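Local coordinates for hypothetical protein Atu0636 (Agrobacterium tumefaciens, PDB 2OZV) that is a predicted O-methyltransferase, probably transferring a methyl group from S-adenosylmethionine to an acceptor that is not established, at residues S30-D35 against F116-M121; K104-A109 against A156-V161; G164-I169 against S184-L189. All blocks are in the same frame, centred on the assembly; numbering follows the deposited sequence. Where two conformers were deposited one is given.

Contact 1 (S30-D35 against F116-M121)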
loop_
_atom_site.group_PDB
_atom_site.type_symbol
_atom_site.label_atom_id
_atom_site.label_comp_id
_atom_site.label_asym_id
_atom_site.label_seq_id
_atom_site.Cartn_x
_atom_site.Cartn_y
_atom_site.Cartn_z
ATOM N N SER B 30 -1.598 -14.327 -14.187
ATOM C CA SER B 30 -1.705 -13.282 -15.201
ATOM C C SER B 30 -0.524 -12.309 -15.144
ATOM O O SER B 30 -0.292 -11.574 -16.097
ATOM C CB SER B 30 -3.031 -12.525 -15.061
ATOM O OG SER B 30 -2.967 -11.613 -14.015
ATOM N N LEU B 31 0.206 -12.292 -14.027
ATOM C CA LEU B 31 1.384 -11.414 -13.891
ATOM C C LEU B 31 2.589 -11.811 -14.751
ATOM O O LEU B 31 3.506 -11.016 -14.930
ATOM C CB LEU B 31 1.816 -11.366 -12.423
ATOM C CG LEU B 31 0.743 -10.776 -11.494
ATOM C CD1 LEU B 31 1.166 -10.865 -10.018
ATOM C CD2 LEU B 31 0.506 -9.272 -11.873
ATOM N N VAL B 32 2.595 -13.047 -15.246
ATOM C CA VAL B 32 3.693 -13.478 -16.113
ATOM C C VAL B 32 3.369 -13.049 -17.543
ATOM O O VAL B 32 2.646 -13.733 -18.256
ATOM C CB VAL B 32 3.918 -15.008 -16.036
ATOM C CG1 VAL B 32 5.113 -15.438 -16.886
ATOM C CG2 VAL B 32 4.117 -15.431 -14.562
ATOM N N ALA B 33 3.898 -11.890 -17.925
ATOM C CA ALA B 33 3.661 -11.318 -19.253
ATOM C C ALA B 33 4.942 -11.444 -20.064
ATOM O O ALA B 33 5.703 -10.499 -20.167
ATOM C CB ALA B 33 3.235 -9.832 -19.134
ATOM N N ASP B 34 5.167 -12.605 -20.657
ATOM C CA ASP B 34 6.458 -12.944 -21.225
ATOM C C ASP B 34 6.163 -13.898 -22.369
ATOM O O ASP B 34 5.510 -14.930 -22.162
ATOM C CB ASP B 34 7.301 -13.648 -20.144
ATOM C CG ASP B 34 8.776 -13.837 -20.535
ATOM O OD1 ASP B 34 9.125 -13.876 -21.742
ATOM O OD2 ASP B 34 9.603 -13.948 -19.603
ATOM N N ASP B 35 6.629 -13.558 -23.569
ATOM C CA ASP B 35 6.363 -14.429 -24.714
ATOM C C ASP B 35 7.572 -15.264 -25.162
ATOM O O ASP B 35 7.531 -15.907 -26.212
ATOM C CB ASP B 35 5.726 -13.644 -25.871
ATOM C CG ASP B 35 4.350 -13.065 -25.511
ATOM O OD1 ASP B 35 3.567 -13.708 -24.759
ATOM O OD2 ASP B 35 4.053 -11.956 -25.993
ATOM N N PHE B 116 15.746 -19.271 -12.849
ATOM C CA PHE B 116 14.375 -18.991 -13.284
ATOM C C PHE B 116 14.187 -17.564 -13.757
ATOM O O PHE B 116 14.739 -16.630 -13.163
ATOM C CB PHE B 116 13.398 -19.281 -12.133
ATOM C CG PHE B 116 13.278 -20.763 -11.802
ATOM C CD1 PHE B 116 12.503 -21.625 -12.612
ATOM C CD2 PHE B 116 13.946 -21.289 -10.679
ATOM C CE1 PHE B 116 12.382 -22.990 -12.313
ATOM C CE2 PHE B 116 13.840 -22.656 -10.365
ATOM C CZ PHE B 116 13.064 -23.516 -11.189
ATOM N N HIS B 117 13.404 -17.396 -14.824
ATOM C CA HIS B 117 13.047 -16.066 -15.332
ATOM C C HIS B 117 11.927 -15.425 -14.511
ATOM O O HIS B 117 11.790 -14.201 -14.496
ATOM C CB HIS B 117 12.604 -16.184 -16.787
ATOM C CG HIS B 117 13.672 -16.755 -17.687
ATOM N ND1 HIS B 117 13.648 -18.070 -18.122
ATOM C CD2 HIS B 117 14.800 -16.205 -18.197
ATOM C CE1 HIS B 117 14.710 -18.290 -18.889
ATOM N NE2 HIS B 117 15.426 -17.177 -18.946
ATOM N N HIS B 118 11.102 -16.277 -13.894
ATOM C CA HIS B 118 9.971 -15.835 -13.075
ATOM C C HIS B 118 9.879 -16.734 -11.884
ATOM O O HIS B 118 10.022 -17.968 -11.992
ATOM C CB HIS B 118 8.646 -15.957 -13.858
ATOM C CG HIS B 118 8.580 -15.060 -15.041
ATOM N ND1 HIS B 118 8.059 -13.785 -14.977
ATOM C CD2 HIS B 118 8.948 -15.256 -16.336
ATOM C CE1 HIS B 118 8.149 -13.213 -16.167
ATOM N NE2 HIS B 118 8.686 -14.084 -17.008
ATOM N N VAL B 119 9.590 -16.141 -10.731
ATOM C CA VAL B 119 9.156 -16.915 -9.578
ATOM C C VAL B 119 7.816 -16.349 -9.122
ATOM O O VAL B 119 7.692 -15.138 -8.952
ATOM C CB VAL B 119 10.164 -16.859 -8.408
ATOM C CG1 VAL B 119 9.672 -17.679 -7.240
ATOM C CG2 VAL B 119 11.553 -17.398 -8.897
ATOM N N ILE B 120 6.842 -17.231 -8.995
ATOM C CA ILE B 120 5.516 -16.851 -8.534
ATOM C C ILE B 120 5.149 -17.484 -7.208
ATOM O O ILE B 120 5.536 -18.629 -6.899
ATOM C CB ILE B 120 4.432 -17.109 -9.633
ATOM C CG1 ILE B 120 4.067 -18.595 -9.767
ATOM C CG2 ILE B 120 4.910 -16.550 -11.009
ATOM C CD1 ILE B 120 3.007 -18.867 -10.885
HETATM N N MSE B 121 4.353 -16.772 -6.399
HETATM C CA MSE B 121 4.038 -17.309 -5.080
HETATM C C MSE B 121 2.736 -16.741 -4.531
HETATM O O MSE B 121 2.380 -15.583 -4.790
HETATM C CB MSE B 121 5.188 -17.016 -4.081
HETATM C CG MSE B 121 5.424 -15.516 -3.892
HETATM SE SE MSE B 121 6.914 -15.228 -2.591
HETATM C CE MSE B 121 8.396 -15.985 -3.529
#

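Contact 2 (K104-A109 against A156-V161)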
loop_
_atom_site.group_PDB
_atom_site.type_symbol
_atom_site.label_atom_id
_atom_site.label_comp_id
_atom_site.label_asym_id
_atom_site.label_seq_id
_atom_site.Cartn_x
_atom_site.Cartn_y
_atom_site.Cartn_z
ATOM N N LYS B 104 23.528 -24.549 0.144
ATOM C CA LYS B 104 23.731 -25.808 -0.564
ATOM C C LYS B 104 22.587 -26.817 -0.376
ATOM O O LYS B 104 22.290 -27.606 -1.280
ATOM C CB LYS B 104 25.076 -26.424 -0.156
ATOM C CG LYS B 104 25.401 -27.755 -0.818
ATOM C CD LYS B 104 25.450 -27.646 -2.342
ATOM C CE LYS B 104 25.140 -28.982 -2.990
ATOM N NZ LYS B 104 26.080 -30.058 -2.531
ATOM N N ALA B 105 21.979 -26.797 0.809
ATOM C CA ALA B 105 20.781 -27.586 1.101
ATOM C C ALA B 105 19.691 -27.250 0.077
ATOM O O ALA B 105 19.030 -28.146 -0.457
ATOM C CB ALA B 105 20.283 -27.291 2.516
ATOM N N ARG B 106 19.541 -25.957 -0.198
ATOM C CA ARG B 106 18.544 -25.470 -1.158
ATOM C C ARG B 106 18.791 -26.049 -2.548
ATOM O O ARG B 106 17.880 -26.613 -3.165
ATOM C CB ARG B 106 18.516 -23.939 -1.182
ATOM C CG ARG B 106 17.505 -23.345 -2.189
ATOM C CD ARG B 106 17.478 -21.813 -2.161
ATOM N NE ARG B 106 18.821 -21.239 -2.270
ATOM C CZ ARG B 106 19.330 -20.287 -1.477
ATOM N NH1 ARG B 106 18.616 -19.722 -0.497
ATOM N NH2 ARG B 106 20.576 -19.875 -1.683
ATOM N N VAL B 107 20.030 -25.930 -3.026
ATOM C CA VAL B 107 20.427 -26.474 -4.328
ATOM C C VAL B 107 20.211 -27.992 -4.409
ATOM O O VAL B 107 19.664 -28.487 -5.403
ATOM C CB VAL B 107 21.890 -26.099 -4.689
ATOM C CG1 VAL B 107 22.287 -26.682 -6.045
ATOM C CG2 VAL B 107 22.066 -24.582 -4.686
ATOM N N GLU B 108 20.627 -28.711 -3.360
ATOM C CA GLU B 108 20.479 -30.169 -3.283
ATOM C C GLU B 108 19.000 -30.578 -3.383
ATOM O O GLU B 108 18.669 -31.602 -3.992
ATOM C CB GLU B 108 21.104 -30.687 -1.975
ATOM C CG GLU B 108 21.021 -32.206 -1.756
ATOM C CD GLU B 108 22.322 -32.949 -2.060
ATOM O OE1 GLU B 108 23.347 -32.702 -1.368
ATOM O OE2 GLU B 108 22.311 -33.811 -2.972
ATOM N N ALA B 109 18.123 -29.755 -2.808
ATOM C CA ALA B 109 16.672 -29.989 -2.815
ATOM C C ALA B 109 16.019 -29.751 -4.181
ATOM O O ALA B 109 14.832 -30.052 -4.378
ATOM C CB ALA B 109 15.997 -29.152 -1.741
ATOM N N ALA B 156 13.329 -16.946 -3.579
ATOM C CA ALA B 156 12.966 -16.446 -4.921
ATOM C C ALA B 156 14.148 -15.710 -5.539
ATOM O O ALA B 156 14.452 -15.902 -6.720
ATOM C CB ALA B 156 11.701 -15.519 -4.884
ATOM N N SER B 157 14.802 -14.867 -4.749
ATOM C CA SER B 157 15.977 -14.148 -5.213
ATOM C C SER B 157 17.104 -15.116 -5.582
ATOM O O SER B 157 17.709 -14.973 -6.642
ATOM C CB SER B 157 16.442 -13.132 -4.160
ATOM O OG SER B 157 17.600 -12.443 -4.612
ATOM N N ALA B 158 17.379 -16.111 -4.736
ATOM C CA ALA B 158 18.507 -17.026 -4.991
ATOM C C ALA B 158 18.362 -17.816 -6.299
ATOM O O ALA B 158 19.356 -18.083 -6.987
ATOM C CB ALA B 158 18.684 -17.972 -3.843
ATOM N N ILE B 159 17.124 -18.188 -6.626
ATOM C CA ILE B 159 16.863 -19.083 -7.763
ATOM C C ILE B 159 16.551 -18.339 -9.053
ATOM O O ILE B 159 16.305 -18.969 -10.110
ATOM C CB ILE B 159 15.731 -20.110 -7.453
ATOM C CG1 ILE B 159 14.352 -19.414 -7.386
ATOM C CG2 ILE B 159 16.036 -20.882 -6.137
ATOM C CD1 ILE B 159 13.181 -20.400 -7.119
HETATM N N MSE B 160 16.523 -17.008 -8.953
HETATM C CA MSE B 160 16.194 -16.129 -10.077
HETATM C C MSE B 160 17.426 -15.689 -10.860
HETATM O O MSE B 160 18.426 -15.289 -10.275
HETATM C CB MSE B 160 15.501 -14.863 -9.577
HETATM C CG MSE B 160 14.840 -14.069 -10.696
HETATM SE SE MSE B 160 13.057 -14.770 -11.035
HETATM C CE MSE B 160 12.278 -14.137 -9.367
ATOM N N VAL B 161 17.327 -15.683 -12.185
ATOM C CA VAL B 161 18.346 -15.056 -13.015
ATOM C C VAL B 161 18.354 -13.543 -12.725
ATOM O O VAL B 161 17.354 -12.974 -12.262
ATOM C CB VAL B 161 18.133 -15.307 -14.541
ATOM C CG1 VAL B 161 18.023 -16.806 -14.850
ATOM C CG2 VAL B 161 16.896 -14.560 -15.046
#

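Contact 3 (G164-I169 against S184-L189)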
loop_
_atom_site.group_PDB
_atom_site.type_symbol
_atom_site.label_atom_id
_atom_site.label_comp_id
_atom_site.label_asym_id
_atom_site.label_seq_id
_atom_site.Cartn_x
_atom_site.Cartn_y
_atom_site.Cartn_z
ATOM N N GLY B 164 15.305 -11.039 -13.226
ATOM C CA GLY B 164 14.085 -11.860 -13.360
ATOM C C GLY B 164 12.970 -11.265 -12.494
ATOM O O GLY B 164 13.240 -10.387 -11.653
ATOM N N GLN B 165 11.748 -11.742 -12.686
ATOM C CA GLN B 165 10.591 -11.117 -12.076
ATOM C C GLN B 165 9.986 -11.970 -10.978
ATOM O O GLN B 165 9.658 -13.161 -11.193
ATOM C CB GLN B 165 9.526 -10.840 -13.130
ATOM C CG GLN B 165 8.253 -10.198 -12.554
ATOM C CD GLN B 165 7.213 -9.960 -13.629
ATOM O OE1 GLN B 165 7.543 -9.526 -14.754
ATOM N NE2 GLN B 165 5.960 -10.265 -13.310
ATOM N N LEU B 166 9.821 -11.358 -9.803
ATOM C CA LEU B 166 9.038 -11.921 -8.719
ATOM C C LEU B 166 7.564 -11.497 -8.911
ATOM O O LEU B 166 7.282 -10.307 -9.173
ATOM C CB LEU B 166 9.542 -11.370 -7.379
ATOM C CG LEU B 166 8.655 -11.693 -6.164
ATOM C CD1 LEU B 166 8.665 -13.192 -5.825
ATOM C CD2 LEU B 166 9.161 -10.855 -4.969
ATOM N N SER B 167 6.643 -12.454 -8.823
ATOM C CA SER B 167 5.208 -12.149 -8.821
ATOM C C SER B 167 4.545 -12.793 -7.619
ATOM O O SER B 167 4.810 -13.963 -7.293
ATOM C CB SER B 167 4.486 -12.668 -10.081
ATOM O OG SER B 167 5.071 -12.097 -11.247
ATOM N N LEU B 168 3.661 -12.044 -6.957
ATOM C CA LEU B 168 2.962 -12.615 -5.831
ATOM C C LEU B 168 1.570 -12.047 -5.637
ATOM O O LEU B 168 1.237 -10.953 -6.124
ATOM C CB LEU B 168 3.793 -12.457 -4.560
ATOM C CG LEU B 168 3.982 -11.103 -3.932
ATOM C CD1 LEU B 168 2.764 -10.695 -3.050
ATOM C CD2 LEU B 168 5.279 -11.093 -3.070
ATOM N N ILE B 169 0.747 -12.822 -4.940
ATOM C CA ILE B 169 -0.557 -12.332 -4.491
ATOM C C ILE B 169 -0.638 -12.567 -2.990
ATOM O O ILE B 169 -0.156 -13.595 -2.464
ATOM C CB ILE B 169 -1.740 -12.969 -5.279
ATOM C CG1 ILE B 169 -3.067 -12.276 -4.913
ATOM C CG2 ILE B 169 -1.758 -14.499 -5.092
ATOM C CD1 ILE B 169 -4.250 -12.694 -5.763
ATOM N N SER B 184 16.870 -5.019 -0.655
ATOM C CA SER B 184 18.183 -5.364 -1.229
ATOM C C SER B 184 18.192 -6.621 -2.109
ATOM O O SER B 184 19.259 -7.145 -2.454
ATOM C CB SER B 184 19.263 -5.463 -0.144
ATOM O OG SER B 184 19.441 -6.805 0.261
ATOM N N ARG B 185 17.019 -7.113 -2.472
ATOM C CA ARG B 185 16.965 -8.266 -3.396
ATOM C C ARG B 185 16.201 -7.934 -4.669
ATOM O O ARG B 185 16.660 -8.225 -5.780
ATOM C CB ARG B 185 16.254 -9.462 -2.743
ATOM C CG ARG B 185 16.978 -10.051 -1.564
ATOM C CD ARG B 185 15.993 -10.847 -0.704
ATOM N NE ARG B 185 16.676 -11.402 0.460
ATOM C CZ ARG B 185 16.104 -11.648 1.637
ATOM N NH1 ARG B 185 16.846 -12.161 2.620
ATOM N NH2 ARG B 185 14.799 -11.389 1.833
ATOM N N PHE B 186 15.019 -7.338 -4.469
ATOM C CA PHE B 186 14.095 -6.982 -5.521
ATOM C C PHE B 186 13.716 -5.526 -5.375
ATOM O O PHE B 186 13.545 -5.033 -4.244
ATOM C CB PHE B 186 12.812 -7.789 -5.400
ATOM C CG PHE B 186 12.984 -9.231 -5.730
ATOM C CD1 PHE B 186 13.039 -9.640 -7.058
ATOM C CD2 PHE B 186 13.098 -10.188 -4.705
ATOM C CE1 PHE B 186 13.194 -11.009 -7.380
ATOM C CE2 PHE B 186 13.247 -11.546 -5.009
ATOM C CZ PHE B 186 13.296 -11.963 -6.338
ATOM N N GLY B 187 13.589 -4.847 -6.513
ATOM C CA GLY B 187 13.137 -3.444 -6.525
ATOM C C GLY B 187 12.166 -3.212 -7.661
ATOM O O GLY B 187 11.642 -4.166 -8.246
ATOM N N GLY B 188 11.883 -1.944 -7.957
ATOM C CA GLY B 188 10.815 -1.635 -8.900
ATOM C C GLY B 188 9.479 -2.289 -8.558
ATOM O O GLY B 188 8.732 -2.688 -9.459
ATOM N N LEU B 189 9.159 -2.409 -7.265
ATOM C CA LEU B 189 7.868 -3.016 -6.872
ATOM C C LEU B 189 6.729 -2.283 -7.526
ATOM O O LEU B 189 6.693 -1.031 -7.537
ATOM C CB LEU B 189 7.665 -2.994 -5.348
ATOM C CG LEU B 189 8.255 -4.211 -4.598
ATOM C CD1 LEU B 189 9.773 -4.287 -4.726
ATOM C CD2 LEU B 189 7.862 -4.138 -3.091
#

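Contact 1 (S30-D35 against F116-M121)
V32 holds CG1 anti to its backbone N (chi1 -177°), and H118 turns CG anti to its own carbonyl carbon and beside its N; together these torsions lay the valine methyl on the imidazole. V32 CG1 stands 3.7 Å above the H118 ring, almost exactly on the normal through its centre. All five ring atoms are nearly equidistant from it, NE2 of H118 being 3.8 Å from CG1 of V32, which is the geometry of a CH-pi contact over the face. The second branch of V32 has a different task: its CG2 meets CG2 of I120 at 3.8 Å, the two side chains crossing at about a right angle.

D34 deals with the edge of the same ring. H118 NE2 donates to D34 OD2 over 2.8 Å, with an N-H...O angle of 163°. The oxygen lies close to the imidazole plane and accepts through its anti lone pair, while the carboxylate is turned 63° from that plane. A valine over the face and an aspartate at the rim probably help to restrain the tilt and the rotation of the ring.

Strand 116-121 is the fourth in the 3-2-1-4-5-7-6 order of the Rossmann-like methyltransferase sheet, and 30-35 is the loop leading from helix 24-30 to the first strand, 38-42. V32 and D34 point toward the strand while A33 between them points away; H118 and I120 answer from alternate strand positions. The histidine also touches I40 and Q165 on the two flanking strands. OD2 of D34 has a second partner in R36 NH2, a salt bridge that probably favours the ionised carboxylate and leaves this buried acid with a counter-charge.

Contact 2 (K104-A109 against A156-V161)
R106, whose guanidinium lies on A158, belongs to a helical turn closed by the shortest sound polar bond here, from E108 N to K104 O at 2.9 Å. The next bond along, A109 N to A105 O at 3.0 Å, continues the same i to i+4 pattern, so the arginine leaves a regular helical backbone. No hydrogen bond joins the two segments; the contact consists mainly of van der Waals packing of A158 CB on the guanidinium face.

The R106 chain runs extended through its first two torsions and then bends at chi3 (51°), which turns the flat end group broadside to the other helix. A158 CB sits 3.3 Å above the guanidinium plane, over its centre. The individual separations agree: CB of A158 is 3.4 Å from R106 CZ and equally near NH2, with NE and NH1 somewhat farther. The N-H bonds lie in the guanidinium plane, so none is aimed at the methyl. Lower on the chain, R106 CD makes a looser approach to I159 CG2 at 4.3 Å.

The contact thus joins helix 103-108, which precedes strand 116-121, to the C-terminal part of helix 148-159, which follows that strand. R106 also touches L111 in the intervening loop, while I159 also packs on F116 of the strand.

Contact 3 (G164-I169 against S184-L189)
Apolar packing between L166 and F186 carries this contact. L166 CB lies 3.7 Å above the F186 ring plane, displaced from the centre toward the rim, and is nearest to F186 CE1, also at 3.7 Å. Measured to the ring centroid, the CB separation is 3.9 Å and the direction 21° off the normal, which qualifies as a CH-pi contact over the face. The leucine touches the ring twice: with CG anti to the backbone N (chi1 170°), it arches so that CD2 descends on the same face, 4.0 Å from F186 CD2. CG and CD1 stay farther back.

No polar interaction joins the segments; the carbonyl O of G164 only approaches the ring edge near its plane, 4.3 Å from F186 CE1. A real hydrogen bond lies within 164-169, where Q165 NE2 reaches S167 OG at 2.9 Å. The same NE2 also has L31 O as a partner, so the amide links its strand to the loop after helix 24-30.

As for backbone pairing, L166 and F186 do not sit on adjacent strands. In the sheet order, strand 204-211 comes between 164-170 and 186-195 and is antiparallel to both, as in class I methyltransferases. L166 pairs with A209 on that middle strand; F186 stands before the bend at G188, and its side chain touches K211.

With no hydrogen bond from one segment to the other, the contact rests on van der Waals packing and on the burial of L166 and F186.

Contacts 1 and 3 meet along the neighbouring strands 116-121 and 164-170, where V119 O lies 2.9 Å from S167 N and M121 N lies 3.0 Å from S167 O; their centres are 11 Å apart. Contact 2 lies farther out, its centre 17 Å from that of contact 1, yet F116 N comes within 2.8 Å of I159 O. Contact 3 is joined to it by packing, S157 N being 3.6 Å from F186 CZ. In contact 1, I120 lies near, without touching, the glycine-rich turn after strand 38-42, the probable cofactor site by analogy with related methyltransferases, where this turn binds S-adenosylmethionine.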